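Side-chain contacts in putative oxidoreductase (Jannaschia sp., PDB 3C24), which is a putative oxidoreductase that probably binds a nicotinamide adenine dinucleotide cofactor in its Rossmann-type domain and pairs with a second subunit through its helical domain: residues 208-213 and 219-224; 127-132 and 234-239; 115-120 and 159-164; 34-39 and 165-170. All blocks are in the same frame, centred on the assembly; numbering follows the deposited sequence. Where two conformers were deposited one is given.

Contact 1: residues 208-213 and 219-224. With SO4 (sulfate ion), chain F.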
# COMPACT_ATOMS: atom_id res chain seq x y z
N HIS A 208 9.46 6.55 7.06
CA HIS A 208 10.28 7.64 7.54
C HIS A 208 9.52 8.95 7.56
O HIS A 208 9.83 9.85 8.35
CB HIS A 208 11.56 7.79 6.75
CG HIS A 208 12.54 6.67 7.00
ND1 HIS A 208 13.66 6.46 6.22
CD2 HIS A 208 12.54 5.68 7.92
CE1 HIS A 208 14.32 5.42 6.68
NE2 HIS A 208 13.67 4.92 7.72
N ALA A 209 8.47 9.04 6.75
CA ALA A 209 7.64 10.26 6.72
C ALA A 209 6.77 10.29 8.00
O ALA A 209 6.56 11.33 8.63
CB ALA A 209 6.82 10.35 5.47
N VAL A 210 6.29 9.12 8.40
CA VAL A 210 5.58 9.00 9.67
C VAL A 210 6.54 9.42 10.82
O VAL A 210 6.19 10.19 11.75
CB VAL A 210 4.94 7.59 9.87
CG1 VAL A 210 4.49 7.38 11.39
CG2 VAL A 210 3.80 7.41 8.83
N ASP A 211 7.77 8.93 10.74
CA ASP A 211 8.80 9.23 11.76
C ASP A 211 9.07 10.74 11.85
O ASP A 211 9.19 11.35 12.91
CB ASP A 211 10.14 8.55 11.48
CG ASP A 211 10.09 7.05 11.54
OD1 ASP A 211 9.19 6.47 12.19
OD2 ASP A 211 11.01 6.44 10.90
N GLU A 212 9.09 11.38 10.69
CA GLU A 212 9.31 12.81 10.64
C GLU A 212 8.19 13.60 11.34
O GLU A 212 8.42 14.57 12.13
CB GLU A 212 9.50 13.24 9.18
CG GLU A 212 9.72 14.75 8.93
CD GLU A 212 11.16 15.20 9.11
OE1 GLU A 212 12.00 14.39 9.63
OE2 GLU A 212 11.46 16.35 8.75
N CYS A 213 6.97 13.16 11.10
CA CYS A 213 5.79 13.78 11.73
C CYS A 213 5.90 13.78 13.24
O CYS A 213 5.69 14.78 13.92
CB CYS A 213 4.51 13.10 11.29
SG CYS A 213 4.05 13.47 9.58
N ILE A 219 3.84 15.31 16.34
CA ILE A 219 2.59 14.60 16.14
C ILE A 219 2.70 13.23 16.79
O ILE A 219 3.66 12.51 16.59
CB ILE A 219 2.23 14.45 14.65
CG1 ILE A 219 2.13 15.85 14.02
CG2 ILE A 219 0.95 13.66 14.49
CD1 ILE A 219 2.11 15.90 12.49
N ASP A 220 1.71 12.92 17.60
CA ASP A 220 1.62 11.59 18.20
C ASP A 220 1.86 10.57 17.11
O ASP A 220 1.20 10.58 16.08
CB ASP A 220 0.23 11.33 18.80
CG ASP A 220 0.15 10.01 19.55
OD1 ASP A 220 1.15 9.60 20.20
OD2 ASP A 220 -0.95 9.41 19.54
N ARG A 221 2.75 9.62 17.36
CA ARG A 221 3.06 8.66 16.26
C ARG A 221 1.86 7.84 15.84
O ARG A 221 1.74 7.60 14.66
CB ARG A 221 4.32 7.77 16.51
CG ARG A 221 4.87 7.07 15.20
CD ARG A 221 6.13 6.20 15.43
NE ARG A 221 6.75 5.78 14.15
CZ ARG A 221 6.48 4.66 13.51
NH1 ARG A 221 5.61 3.80 14.01
NH2 ARG A 221 7.09 4.41 12.36
N GLN A 222 0.99 7.46 16.75
CA GLN A 222 -0.19 6.67 16.37
C GLN A 222 -1.11 7.49 15.45
O GLN A 222 -1.77 6.94 14.60
CB GLN A 222 -0.99 6.21 17.58
CG GLN A 222 -2.03 5.15 17.21
CD GLN A 222 -1.39 3.87 16.61
OE1 GLN A 222 -0.53 3.24 17.25
NE2 GLN A 222 -1.84 3.46 15.41
N ALA A 223 -1.15 8.77 15.69
CA ALA A 223 -1.96 9.67 14.83
C ALA A 223 -1.40 9.67 13.45
O ALA A 223 -2.13 9.54 12.45
CB ALA A 223 -2.00 11.13 15.38
N ALA A 224 -0.07 9.86 13.34
CA ALA A 224 0.57 9.91 12.01
C ALA A 224 0.45 8.58 11.31
O ALA A 224 0.26 8.52 10.08
CB ALA A 224 2.02 10.32 12.11
S SO4 F . 15.97 8.60 4.49
O1 SO4 F . 17.09 7.77 4.03
O2 SO4 F . 14.68 7.88 4.26
O3 SO4 F . 16.14 8.79 5.90
O4 SO4 F . 16.05 9.81 3.69

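Contact 2: residues 127-132 and 234-239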
# COMPACT_ATOMS: atom_id res chain seq x y z
N PRO A 127 -2.26 -10.54 -3.15
CA PRO A 127 -2.54 -9.12 -3.37
C PRO A 127 -3.10 -8.36 -2.18
O PRO A 127 -3.76 -8.91 -1.31
CB PRO A 127 -3.62 -9.15 -4.43
CG PRO A 127 -4.30 -10.48 -4.32
CD PRO A 127 -3.20 -11.44 -3.83
N LEU A 128 -2.63 -7.11 -2.12
CA LEU A 128 -2.96 -6.12 -1.09
C LEU A 128 -4.45 -6.09 -0.79
O LEU A 128 -4.82 -6.11 0.36
CB LEU A 128 -2.41 -4.72 -1.46
CG LEU A 128 -2.67 -3.65 -0.38
CD1 LEU A 128 -1.99 -3.97 0.93
CD2 LEU A 128 -2.22 -2.29 -0.93
N PHE A 129 -5.28 -5.99 -1.81
CA PHE A 129 -6.73 -6.08 -1.64
C PHE A 129 -7.16 -7.47 -2.11
O PHE A 129 -6.77 -7.89 -3.19
CB PHE A 129 -7.44 -4.95 -2.41
CG PHE A 129 -6.90 -3.55 -2.09
CD1 PHE A 129 -7.07 -2.99 -0.82
CD2 PHE A 129 -6.24 -2.79 -3.04
CE1 PHE A 129 -6.58 -1.71 -0.51
CE2 PHE A 129 -5.74 -1.51 -2.73
CZ PHE A 129 -5.91 -0.97 -1.46
N ASN A 130 -7.81 -8.23 -1.23
CA ASN A 130 -8.25 -9.57 -1.54
C ASN A 130 -9.56 -9.91 -0.84
O ASN A 130 -10.07 -9.17 -0.04
CB ASN A 130 -7.15 -10.52 -1.14
CG ASN A 130 -6.89 -10.48 0.33
OD1 ASN A 130 -7.69 -10.95 1.14
ND2 ASN A 130 -5.78 -9.87 0.70
N ASP A 131 -10.07 -11.07 -1.23
CA ASP A 131 -11.31 -11.65 -0.75
C ASP A 131 -11.14 -12.75 0.26
O ASP A 131 -12.07 -13.48 0.52
CB ASP A 131 -12.06 -12.32 -1.92
CG ASP A 131 -11.24 -13.46 -2.60
OD1 ASP A 131 -10.05 -13.71 -2.26
OD2 ASP A 131 -11.78 -14.11 -3.53
N GLU A 132 -9.96 -12.90 0.80
CA GLU A 132 -9.70 -14.01 1.73
C GLU A 132 -10.51 -13.87 2.99
O GLU A 132 -10.75 -12.77 3.47
CB GLU A 132 -8.24 -14.11 2.09
CG GLU A 132 -7.32 -14.27 0.88
CD GLU A 132 -7.26 -15.64 0.26
OE1 GLU A 132 -7.79 -16.59 0.86
OE2 GLU A 132 -6.68 -15.72 -0.85
N VAL A 234 -6.82 4.25 0.80
CA VAL A 234 -7.64 4.94 -0.20
C VAL A 234 -6.85 5.31 -1.48
O VAL A 234 -7.40 5.18 -2.56
CB VAL A 234 -8.34 6.19 0.41
CG1 VAL A 234 -7.43 7.35 0.57
CG2 VAL A 234 -9.55 6.58 -0.43
N GLU A 235 -5.58 5.73 -1.36
CA GLU A 235 -4.83 6.17 -2.52
C GLU A 235 -4.42 5.01 -3.41
O GLU A 235 -4.58 5.10 -4.62
CB GLU A 235 -3.63 7.02 -2.11
CG GLU A 235 -4.02 8.30 -1.38
CD GLU A 235 -2.88 9.21 -1.04
OE1 GLU A 235 -1.77 8.98 -1.53
OE2 GLU A 235 -3.12 10.18 -0.26
N ILE A 236 -3.98 3.89 -2.81
CA ILE A 236 -3.62 2.73 -3.65
C ILE A 236 -4.88 2.20 -4.30
O ILE A 236 -4.90 1.84 -5.47
CB ILE A 236 -2.84 1.63 -2.83
CG1 ILE A 236 -1.53 2.22 -2.32
CG2 ILE A 236 -2.61 0.39 -3.72
CD1 ILE A 236 -0.72 1.33 -1.31
N ALA A 237 -5.98 2.18 -3.56
CA ALA A 237 -7.24 1.66 -4.10
C ALA A 237 -7.69 2.50 -5.30
O ALA A 237 -8.06 1.96 -6.35
CB ALA A 237 -8.36 1.59 -3.04
N MSE A 238 -7.63 3.82 -5.16
CA MSE A 238 -8.07 4.72 -6.25
C MSE A 238 -7.14 4.63 -7.46
O MSE A 238 -7.59 4.49 -8.59
CB MSE A 238 -8.20 6.18 -5.78
CG MSE A 238 -9.30 6.31 -4.82
SE MSE A 238 -9.74 8.19 -4.42
CE MSE A 238 -8.09 8.60 -3.64
N TRP A 239 -5.84 4.65 -7.19
CA TRP A 239 -4.89 4.67 -8.28
C TRP A 239 -4.84 3.38 -9.08
O TRP A 239 -4.48 3.40 -10.30
CB TRP A 239 -3.51 5.13 -7.81
CG TRP A 239 -3.27 6.56 -8.15
CD1 TRP A 239 -2.61 7.03 -9.23
CD2 TRP A 239 -3.69 7.69 -7.41
NE1 TRP A 239 -2.59 8.38 -9.21
CE2 TRP A 239 -3.24 8.82 -8.10
CE3 TRP A 239 -4.41 7.87 -6.24
CZ2 TRP A 239 -3.49 10.11 -7.67
CZ3 TRP A 239 -4.65 9.14 -5.81
CH2 TRP A 239 -4.21 10.25 -6.53

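Contact 3: residues 115-120 and 159-164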
# COMPACT_ATOMS: atom_id res chain seq x y z
N ASP A 115 23.80 -28.14 -21.36
CA ASP A 115 22.97 -29.36 -21.43
C ASP A 115 22.12 -29.61 -20.20
O ASP A 115 21.56 -30.70 -20.02
CB ASP A 115 23.80 -30.59 -21.72
CG ASP A 115 24.69 -30.99 -20.54
OD1 ASP A 115 25.32 -30.05 -20.01
OD2 ASP A 115 24.82 -32.21 -20.24
N ILE A 116 21.92 -28.55 -19.43
CA ILE A 116 20.94 -28.55 -18.34
C ILE A 116 19.97 -27.36 -18.54
O ILE A 116 20.19 -26.48 -19.37
CB ILE A 116 21.53 -28.61 -16.90
CG1 ILE A 116 22.47 -27.42 -16.59
CG2 ILE A 116 22.28 -29.95 -16.68
CD1 ILE A 116 21.81 -26.13 -16.17
N THR A 117 18.91 -27.34 -17.75
CA THR A 117 17.90 -26.30 -17.82
C THR A 117 18.00 -25.43 -16.59
O THR A 117 18.19 -25.93 -15.49
CB THR A 117 16.49 -26.94 -17.85
OG1 THR A 117 16.29 -27.62 -19.09
CG2 THR A 117 15.37 -25.90 -17.59
N TYR A 118 17.89 -24.13 -16.81
CA TYR A 118 17.76 -23.15 -15.74
C TYR A 118 16.38 -22.56 -15.87
O TYR A 118 15.98 -22.07 -16.94
CB TYR A 118 18.82 -22.02 -15.85
CG TYR A 118 20.22 -22.37 -15.42
CD1 TYR A 118 20.47 -22.89 -14.19
CD2 TYR A 118 21.31 -22.00 -16.20
CE1 TYR A 118 21.77 -23.17 -13.79
CE2 TYR A 118 22.61 -22.28 -15.80
CZ TYR A 118 22.84 -22.84 -14.61
OH TYR A 118 24.16 -23.06 -14.24
N PHE A 119 15.66 -22.63 -14.76
CA PHE A 119 14.30 -22.14 -14.65
C PHE A 119 14.26 -21.23 -13.44
O PHE A 119 14.74 -21.61 -12.38
CB PHE A 119 13.33 -23.30 -14.50
CG PHE A 119 11.88 -22.90 -14.57
CD1 PHE A 119 11.20 -22.46 -13.44
CD2 PHE A 119 11.17 -23.00 -15.74
CE1 PHE A 119 9.87 -22.08 -13.52
CE2 PHE A 119 9.86 -22.62 -15.79
CZ PHE A 119 9.21 -22.18 -14.67
N ILE A 120 13.66 -20.08 -13.63
CA ILE A 120 13.50 -19.03 -12.57
C ILE A 120 12.03 -18.85 -12.26
O ILE A 120 11.19 -18.67 -13.14
CB ILE A 120 14.12 -17.67 -12.94
CG1 ILE A 120 15.50 -17.82 -13.56
CG2 ILE A 120 14.14 -16.80 -11.70
CD1 ILE A 120 16.03 -16.50 -14.14
N GLU A 159 12.07 -26.16 -24.49
CA GLU A 159 10.75 -25.57 -24.30
C GLU A 159 9.83 -26.37 -23.39
O GLU A 159 9.10 -25.83 -22.55
CB GLU A 159 10.06 -25.44 -25.64
CG GLU A 159 8.64 -24.88 -25.61
CD GLU A 159 8.52 -23.46 -25.05
OE1 GLU A 159 9.52 -22.69 -24.91
OE2 GLU A 159 7.37 -23.09 -24.78
N GLU A 160 9.91 -27.66 -23.57
CA GLU A 160 9.06 -28.61 -22.83
C GLU A 160 9.24 -28.50 -21.31
O GLU A 160 8.40 -28.89 -20.51
CB GLU A 160 9.29 -30.03 -23.28
CG GLU A 160 8.95 -30.25 -24.74
CD GLU A 160 10.14 -30.15 -25.71
OE1 GLU A 160 11.04 -29.26 -25.56
OE2 GLU A 160 10.12 -30.98 -26.67
N HIS A 161 10.38 -27.96 -20.94
CA HIS A 161 10.72 -27.82 -19.52
C HIS A 161 10.04 -26.64 -18.86
O HIS A 161 9.98 -26.59 -17.61
CB HIS A 161 12.23 -27.76 -19.31
CG HIS A 161 12.88 -29.08 -19.48
ND1 HIS A 161 14.21 -29.29 -19.18
CD2 HIS A 161 12.37 -30.29 -19.81
CE1 HIS A 161 14.50 -30.57 -19.39
NE2 HIS A 161 13.40 -31.19 -19.78
N TYR A 162 9.47 -25.74 -19.65
CA TYR A 162 8.80 -24.58 -19.04
C TYR A 162 7.63 -25.09 -18.21
O TYR A 162 7.48 -24.73 -17.07
CB TYR A 162 8.31 -23.53 -20.05
CG TYR A 162 7.54 -22.47 -19.31
CD1 TYR A 162 8.19 -21.45 -18.68
CD2 TYR A 162 6.16 -22.58 -19.14
CE1 TYR A 162 7.49 -20.52 -17.94
CE2 TYR A 162 5.46 -21.65 -18.39
CZ TYR A 162 6.12 -20.64 -17.79
OH TYR A 162 5.42 -19.73 -17.02
N ALA A 163 6.84 -25.97 -18.81
CA ALA A 163 5.63 -26.52 -18.16
C ALA A 163 5.99 -27.22 -16.87
O ALA A 163 5.28 -27.13 -15.87
CB ALA A 163 4.87 -27.46 -19.08
N ILE A 164 7.13 -27.90 -16.88
CA ILE A 164 7.53 -28.69 -15.72
C ILE A 164 7.91 -27.71 -14.58
O ILE A 164 7.46 -27.81 -13.45
CB ILE A 164 8.66 -29.66 -16.05
CG1 ILE A 164 8.16 -30.69 -17.08
CG2 ILE A 164 9.16 -30.32 -14.78
CD1 ILE A 164 9.28 -31.49 -17.79

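Contact 4: residues 34-39 and 165-170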
# COMPACT_ATOMS: atom_id res chain seq x y z
N SER A 34 2.50 -33.11 -2.06
CA SER A 34 2.07 -33.24 -3.47
C SER A 34 2.34 -34.63 -4.03
O SER A 34 2.88 -35.51 -3.33
CB SER A 34 2.78 -32.24 -4.37
OG SER A 34 4.09 -32.69 -4.72
N ALA A 35 2.01 -34.80 -5.31
CA ALA A 35 2.21 -36.09 -6.04
C ALA A 35 3.66 -36.23 -6.50
O ALA A 35 4.13 -37.29 -6.83
CB ALA A 35 1.29 -36.19 -7.23
N HIS A 36 4.40 -35.12 -6.43
CA HIS A 36 5.82 -35.18 -6.76
C HIS A 36 6.60 -35.90 -5.69
O HIS A 36 6.17 -35.97 -4.54
CB HIS A 36 6.37 -33.76 -6.95
CG HIS A 36 5.84 -33.10 -8.17
ND1 HIS A 36 6.03 -33.63 -9.42
CD2 HIS A 36 5.11 -31.96 -8.35
CE1 HIS A 36 5.44 -32.86 -10.32
NE2 HIS A 36 4.88 -31.84 -9.70
N HIS A 37 7.74 -36.45 -6.07
CA HIS A 37 8.61 -37.22 -5.16
C HIS A 37 9.68 -36.32 -4.63
O HIS A 37 10.42 -35.74 -5.35
CB HIS A 37 9.26 -38.43 -5.82
CG HIS A 37 8.27 -39.33 -6.49
ND1 HIS A 37 7.25 -39.93 -5.79
CD2 HIS A 37 8.10 -39.67 -7.79
CE1 HIS A 37 6.50 -40.62 -6.63
NE2 HIS A 37 7.00 -40.48 -7.85
N LEU A 38 9.74 -36.22 -3.31
CA LEU A 38 10.67 -35.32 -2.66
C LEU A 38 11.99 -35.91 -2.24
O LEU A 38 12.05 -37.02 -1.73
CB LEU A 38 10.02 -34.75 -1.37
CG LEU A 38 10.90 -33.90 -0.44
CD1 LEU A 38 11.29 -32.56 -1.04
CD2 LEU A 38 10.19 -33.67 0.91
N ALA A 39 13.03 -35.14 -2.44
CA ALA A 39 14.36 -35.41 -1.85
C ALA A 39 14.77 -34.15 -1.10
O ALA A 39 15.21 -33.18 -1.71
CB ALA A 39 15.42 -35.79 -2.88
N GLY A 165 8.76 -26.76 -14.90
CA GLY A 165 9.19 -25.79 -13.89
C GLY A 165 8.02 -25.02 -13.34
O GLY A 165 7.96 -24.71 -12.16
N ALA A 166 7.07 -24.64 -14.21
CA ALA A 166 5.89 -23.91 -13.77
C ALA A 166 5.04 -24.73 -12.79
O ALA A 166 4.52 -24.21 -11.78
CB ALA A 166 5.05 -23.47 -14.97
N ASP A 167 4.89 -26.00 -13.14
CA ASP A 167 4.13 -26.94 -12.28
C ASP A 167 4.79 -27.04 -10.89
O ASP A 167 4.10 -27.06 -9.85
CB ASP A 167 4.04 -28.30 -12.92
CG ASP A 167 3.17 -29.24 -12.12
OD1 ASP A 167 1.94 -29.07 -12.16
OD2 ASP A 167 3.71 -30.16 -11.47
N ILE A 168 6.10 -27.11 -10.87
CA ILE A 168 6.81 -27.20 -9.60
C ILE A 168 6.58 -25.92 -8.78
O ILE A 168 6.22 -25.97 -7.58
CB ILE A 168 8.29 -27.49 -9.74
CG1 ILE A 168 8.53 -28.81 -10.51
CG2 ILE A 168 8.93 -27.57 -8.35
CD1 ILE A 168 7.76 -29.96 -9.96
N CYS A 169 6.71 -24.78 -9.44
CA CYS A 169 6.49 -23.49 -8.74
C CYS A 169 5.06 -23.34 -8.25
O CYS A 169 4.82 -22.82 -7.16
CB CYS A 169 6.84 -22.30 -9.64
SG CYS A 169 8.61 -22.16 -9.93
N GLU A 170 4.12 -23.82 -9.05
CA GLU A 170 2.69 -23.75 -8.69
C GLU A 170 2.37 -24.65 -7.49
O GLU A 170 1.47 -24.36 -6.65
CB GLU A 170 1.83 -24.12 -9.88
CG GLU A 170 1.75 -23.03 -10.92
CD GLU A 170 1.20 -23.52 -12.25
OE1 GLU A 170 0.73 -24.67 -12.31
OE2 GLU A 170 1.25 -22.75 -13.24

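Contact 1: residues 208-213 and 219-224
Ala224 lifts its CB into the shallow notch between Val210 and Cys213, one turn apart on helix 184-217, lying 3.8 Å from Cys213 CB and 3.9 Å from Val210 CG1. Because the bump is a single methyl, the backbones come close, with the CA atoms of Val210 and Ala224 just 5.6 Å apart. Beside this notch the CD1 tip of Ile219 also reaches Cys213 CB, and the chain is pinned there by the backbone bond from Ile219 N to Cys213 O (3.1 Å). Arg221 leaves its helix with CG anti to the backbone N (chi1 -163°) and stays extended to NE, which carries it across Val210 at about a right angle. Val210 CG1 fits against CG of this arm and under the rim of one guanidinium face. The guanidinium then grips Asp211 side-on: both Arg221 NE (3.2 Å) and Arg221 NH2 (2.9 Å) donate to Asp211 OD1, which lies near the guanidinium plane. With an alanine in place of Asp211, the Arg221 guanidinium would probably lose its anionic mate and could swing off Val210. His208 ND1 donates to a sulfate, probably from the crystallisation liquor, that is also hydrogen-bonded to Lys259, Trp267 and Arg268 of the second subunit. The two helices of this hairpin are thus joined by an apolar seam, bordered by a salt bridge that uses two arginine nitrogens and would favour this placing of the guanidinium.

Contact 2: residues 127-132 and 234-239
Phe129 reaches from the loop 127-132 to helix 221-239, and only the outer end of its ring arrives there. Its CB, which points toward the helix, and CG are still too distant to touch it; CG stands anti to the carbonyl carbon (chi1 -52°), directing the ring at the helix surface. Farther out along one side, Phe129 CE2 lies 3.8 Å from Ile236 CG2 and equally close to Ala237 CA. The terminal Phe129 CZ settles 3.9 Å from Ala237 CB and also approaches the Ala237 backbone N, so that the ring end rests where the small alanine lets it come close to the helix backbone. Leu128 packs beside it: its CG sits over the centre of one Phe129 ring face, while its CD2 touches both CG2 and CD1 of Ile236, the two side chains crossing at about a right angle. Asn130 braces the loop, its ND2 donating almost straight to Pro127 O (3.0 Å, N-H...O 174°) and its OD1 accepting from Glu132 N in an Asx turn. The contact thus packs the loop after strand 117-123 on the helical domain beside the dimer interface, where Tyr141 of the second subunit meets the Phe129 ring edge-to-face. Contact between loop and helix is wholly apolar, so shape and burial hold the two together without directional bonds, whereas the polar groups of Asn130 are spent on shaping the loop itself.

Contact 3: residues 115-120 and 159-164
Thr117 and His161 are joined by a hydrogen bond of 2.7 Å between Thr117 OG1 and His161 ND1, in which either atom could be the donor. The threonine turns OG1 anti to its carbonyl carbon (chi1 -70°), a choice that sends the hydroxyl to the imidazole edge and leaves Thr117 CG2 alongside the histidine, 4.0 Å from His161 CB. In His161 a similar first torsion keeps the imidazole on the strand side, with ND1 facing the hydroxyl, and OG1 lies near the plane of the ring. A valine at Thr117 would probably leave His161 ND1 without this polar mate and the imidazole less firmly fixed in its rotation.

Two residues along the strand, Phe119 projects on the same side of the sheet. Its CG is trans to the backbone N (chi1 -172°), and the ring extends over helix 160-172 near Tyr162. There Phe119 CE2 lies 3.4 Å from Tyr162 O. The Tyr162 side chain starts out away from the strand, yet its ring bends back until Tyr162 CD1 is 3.5 Å from Phe119 CE2. The two rings meet obliquely, with planes at 47° and centroids 5.5 Å apart. Arg181 adds a cation-pi contact to Tyr162, and Cys152 of strand 148-156 touches both residues.

Helix 160-172, which links strands 148-156 and 176-181 along the chain, thus packs on a face of the Rossmann-type sheet at strand 117-123, the short segments crossing at -44°. The chemistry is divided: one short polar bond sets the position of the partly exposed His161, while the Phe119 ring packs on the Tyr162 ring and backbone carbonyl.

Contact 4: residues 34-39 and 165-170
His36 NE2 donates to Asp167 OD2 over 2.7 Å, with an N-H...O angle of 156°. The carboxylate oxygen lies almost exactly in the imidazole plane and is approached nearly in line with its own C-O bond, but the carboxylate itself is turned 73° from the ring. Asp167 extends CG anti to the backbone N (chi1 -175°), which carries OD2 off helix 160-172 to the histidine; its other oxygen, OD1, accepts from Asn7 ND2. ND1 of His36 is engaged as well, accepting from the backbone N of Lys12, so both ring nitrogens are bonded and the imidazole is held against flipping. This histidine immediately precedes strand 37-41, an outermost strand of the Rossmann-type sheet, and the contact ties that edge to the helix that follows strand 148-156 in the chain. Ile168, the next residue on the helix, lays CD1 over one ring face in a CH-pi contact, 3.6 Å from the centroid of the His36 ring and shifted toward NE2. On the strand side, Ser34 OG accepts from His36 N (3.0 Å) in an ST turn that positions the backbone just where the histidine side chain departs.

The four contacts fall into two groups, one in the Rossmann-type domain and one along helix 221-239. Contacts 3 and 4 belong to the former: their centres are 13 Å apart, both use helix 160-172, and they meet where Phe119 packs on Gly165 and Ala166. Along the sequence, contact 3 lies wholly between the two segments of contact 4. Contacts 1 and 2 share helix 221-239, with centres 23 Å apart, and both adjoin the second subunit. Contact 1 lies across the chain's centre from contacts 3 and 4, about 48 Å from contact 3, centre to centre. The segments of contact 2 alternate with those of contacts 3 and 4. Its loop, following strand 117-123 of the sheet, packs on helix 221-239.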